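Local atomic coordinates of regulatory protein ASNC (Escherichia coli, PDB entry 2CG4), a protein that activates transcription of asnA, regulates its own gene, and represses gidA expression at a post-transcriptional level. Residues A[93-97]-A[109-113]. The protein carries 1 engineered substitution. Sequence-based numbering, arbitrary orientation.
Sequences DEVTE and IKVMC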
ATOM      1  N   ASP A  93      -6.118 -27.725 -12.229  1.00 37.02           N
ATOM      2  CA  ASP A  93      -6.986 -27.493 -13.380  1.00 37.58           C
ATOM      3  C   ASP A  93      -7.777 -26.189 -13.276  1.00 36.02           C
ATOM      4  O   ASP A  93      -8.256 -25.668 -14.279  1.00 35.24           O
ATOM      5  CB  ASP A  93      -7.959 -28.664 -13.559  1.00 39.69           C
ATOM      6  CG  ASP A  93      -7.261 -29.945 -13.993  1.00 46.31           C
ATOM      7  OD1 ASP A  93      -6.156 -29.856 -14.586  1.00 48.69           O
ATOM      8  OD2 ASP A  93      -7.823 -31.038 -13.736  1.00 51.13           O
ATOM      9  N   GLU A  94      -7.922 -25.682 -12.056  1.00 34.48           N
ATOM     10  CA  GLU A  94      -8.676 -24.455 -11.812  1.00 33.03           C
ATOM     11  C   GLU A  94      -7.859 -23.215 -12.200  1.00 31.50           C
ATOM     12  O   GLU A  94      -8.418 -22.140 -12.477  1.00 30.53           O
ATOM     13  CB  GLU A  94      -9.121 -24.391 -10.345  1.00 32.87           C
ATOM     14  CG  GLU A  94      -8.316 -25.299  -9.419  1.00 36.57           C
ATOM     15  CD  GLU A  94      -8.879 -26.709  -9.314  1.00 40.66           C
ATOM     16  OE1 GLU A  94     -10.112 -26.863  -9.412  1.00 44.29           O
ATOM     17  OE2 GLU A  94      -8.092 -27.663  -9.118  1.00 40.08           O
ATOM     18  N   VAL A  95      -6.538 -23.392 -12.237  1.00 29.51           N
ATOM     19  CA  VAL A  95      -5.615 -22.387 -12.751  1.00 26.64           C
ATOM     20  C   VAL A  95      -5.553 -22.451 -14.266  1.00 26.98           C
ATOM     21  O   VAL A  95      -4.921 -23.363 -14.817  1.00 27.34           O
ATOM     22  CB  VAL A  95      -4.190 -22.631 -12.252  1.00 27.53           C
ATOM     23  CG1 VAL A  95      -3.267 -21.548 -12.773  1.00 25.66           C
ATOM     24  CG2 VAL A  95      -4.147 -22.731 -10.719  1.00 23.76           C
ATOM     25  N   THR A  96      -6.179 -21.477 -14.930  1.00 23.15           N
ATOM     26  CA  THR A  96      -6.213 -21.421 -16.372  1.00 23.17           C
ATOM     27  C   THR A  96      -5.106 -20.554 -16.998  1.00 24.37           C
ATOM     28  O   THR A  96      -4.834 -20.650 -18.195  1.00 24.12           O
ATOM     29  CB  THR A  96      -7.579 -20.902 -16.874  1.00 24.59           C
ATOM     30  OG1 THR A  96      -7.870 -19.643 -16.258  1.00 22.97           O
ATOM     31  CG2 THR A  96      -8.692 -21.895 -16.552  1.00 23.68           C
ATOM     32  N   GLU A  97      -4.482 -19.689 -16.206  1.00 23.31           N
ATOM     33  CA  GLU A  97      -3.493 -18.761 -16.747  1.00 21.53           C
ATOM     34  C   GLU A  97      -2.532 -18.442 -15.640  1.00 20.26           C
ATOM     35  O   GLU A  97      -2.881 -18.545 -14.469  1.00 20.24           O
ATOM     36  CB  GLU A  97      -4.155 -17.454 -17.204  1.00 20.16           C
ATOM     37  CG  GLU A  97      -5.274 -17.625 -18.200  1.00 22.21           C
ATOM     38  CD  GLU A  97      -5.765 -16.291 -18.777  1.00 25.88           C
ATOM     39  OE1 GLU A  97      -5.400 -15.223 -18.236  1.00 26.57           O
ATOM     40  OE2 GLU A  97      -6.526 -16.314 -19.771  1.00 33.32           O
ATOM     41  N   ILE A 109      -2.125 -15.132 -11.360  1.00 22.67           N
ATOM     42  CA  ILE A 109      -2.803 -16.263 -11.970  1.00 22.09           C
ATOM     43  C   ILE A 109      -4.288 -15.980 -12.067  1.00 23.25           C
ATOM     44  O   ILE A 109      -4.824 -15.197 -11.295  1.00 22.62           O
ATOM     45  CB  ILE A 109      -2.600 -17.597 -11.178  1.00 21.17           C
ATOM     46  CG1 ILE A 109      -3.382 -17.568  -9.868  1.00 21.88           C
ATOM     47  CG2 ILE A 109      -1.111 -17.879 -10.933  1.00 17.86           C
ATOM     48  CD1 ILE A 109      -3.167 -18.804  -8.971  1.00 21.89           C
ATOM     49  N   LYS A 110      -4.936 -16.616 -13.038  1.00 24.75           N
ATOM     50  CA  LYS A 110      -6.389 -16.708 -13.078  1.00 26.04           C
ATOM     51  C   LYS A 110      -6.835 -18.078 -12.609  1.00 27.64           C
ATOM     52  O   LYS A 110      -6.297 -19.088 -13.060  1.00 27.82           O
ATOM     53  CB  LYS A 110      -6.890 -16.485 -14.494  1.00 25.02           C
ATOM     54  CG  LYS A 110      -8.172 -15.721 -14.565  1.00 24.14           C
ATOM     55  CD  LYS A 110      -8.792 -15.884 -15.927  1.00 23.91           C
ATOM     56  CE  LYS A 110      -9.904 -14.861 -16.158  1.00 26.49           C
ATOM     57  NZ  LYS A 110     -10.369 -14.935 -17.574  1.00 23.82           N
ATOM     58  N   VAL A 111      -7.798 -18.117 -11.688  1.00 29.05           N
ATOM     59  CA  VAL A 111      -8.500 -19.358 -11.425  1.00 30.71           C
ATOM     60  C   VAL A 111      -9.993 -19.222 -11.671  1.00 32.02           C
ATOM     61  O   VAL A 111     -10.597 -18.199 -11.362  1.00 32.57           O
ATOM     62  CB  VAL A 111      -8.161 -19.966 -10.032  1.00 30.53           C
ATOM     63  CG1 VAL A 111      -6.947 -19.284  -9.436  1.00 32.25           C
ATOM     64  CG2 VAL A 111      -9.351 -19.931  -9.092  1.00 29.68           C
ATOM     65  N   MET A 112     -10.559 -20.265 -12.270  1.00 33.36           N
ATOM     66  CA  MET A 112     -11.959 -20.306 -12.667  1.00 33.47           C
ATOM     67  C   MET A 112     -12.692 -21.315 -11.803  1.00 33.87           C
ATOM     68  O   MET A 112     -12.350 -22.500 -11.803  1.00 34.14           O
ATOM     69  CB  MET A 112     -12.059 -20.728 -14.128  1.00 33.89           C
ATOM     70  CG  MET A 112     -11.533 -19.698 -15.105  1.00 35.87           C
ATOM     71  SD  MET A 112     -12.503 -18.187 -15.047  1.00 38.53           S
ATOM     72  CE  MET A 112     -14.060 -18.747 -15.720  1.00 38.26           C
ATOM     73  N   CYS A 113     -13.682 -20.847 -11.052  1.00 35.09           N
ATOM     74  CA  CYS A 113     -14.386 -21.700 -10.089  1.00 36.36           C
ATOM     75  C   CYS A 113     -15.900 -21.617 -10.240  1.00 36.52           C
ATOM     76  O   CYS A 113     -16.428 -20.658 -10.795  1.00 37.42           O
ATOM     77  CB  CYS A 113     -13.979 -21.340  -8.661  1.00 35.81           C
ATOM     78  SG  CYS A 113     -12.430 -22.095  -8.143  1.00 39.26           S
TER
HETATM   79  O   HOH W   1     -11.067 -23.941 -14.336  1.00 48.00           O
HETATM   80  O   HOH W   2     -12.637 -25.775 -11.443  1.00 41.85           O
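Thr96 places OG1 between its backbone N and carbonyl carbon (chi1 54°), against the root of Lys110: Thr96 OG1 lies 3.7 Å from Lys110 CB. Met112, whose CG turns away from its own carbonyl carbon (chi1 -69°), sets that CG against both branches of Thr96, 3.8 Å from OG1 and 3.9 Å from CG2. Glu97 and Lys110 run side by side in the same direction, their CB atoms 4.0 Å apart. The charged ends do not touch: Glu97 OE1 bonds Tyr99 OH further along its own strand, while Lys110 NZ reaches Tyr99 OH of the second subunit.

Beneath these side chains three backbone bonds join residues 93-97 to 109-113, within the hairpin of strands 95-101 and 107-113. Met112 N donates to Glu94 O (2.9 Å), and Thr96 N to Lys110 O (3.0 Å). Past the beta bulge, Lys110 N approaches Glu97 O (3.2 Å) from above the carbonyl plane, 51° out of it. Val95 and Val111 form a non-hydrogen-bonded pair on the other face, where Val111 packs on helix 116-127 in the ligand-binding domain.

Backbone bonding thus holds the strands together, whereas Lys110 adds a side-chain bond to an interface where the sheet already runs on through Glu97.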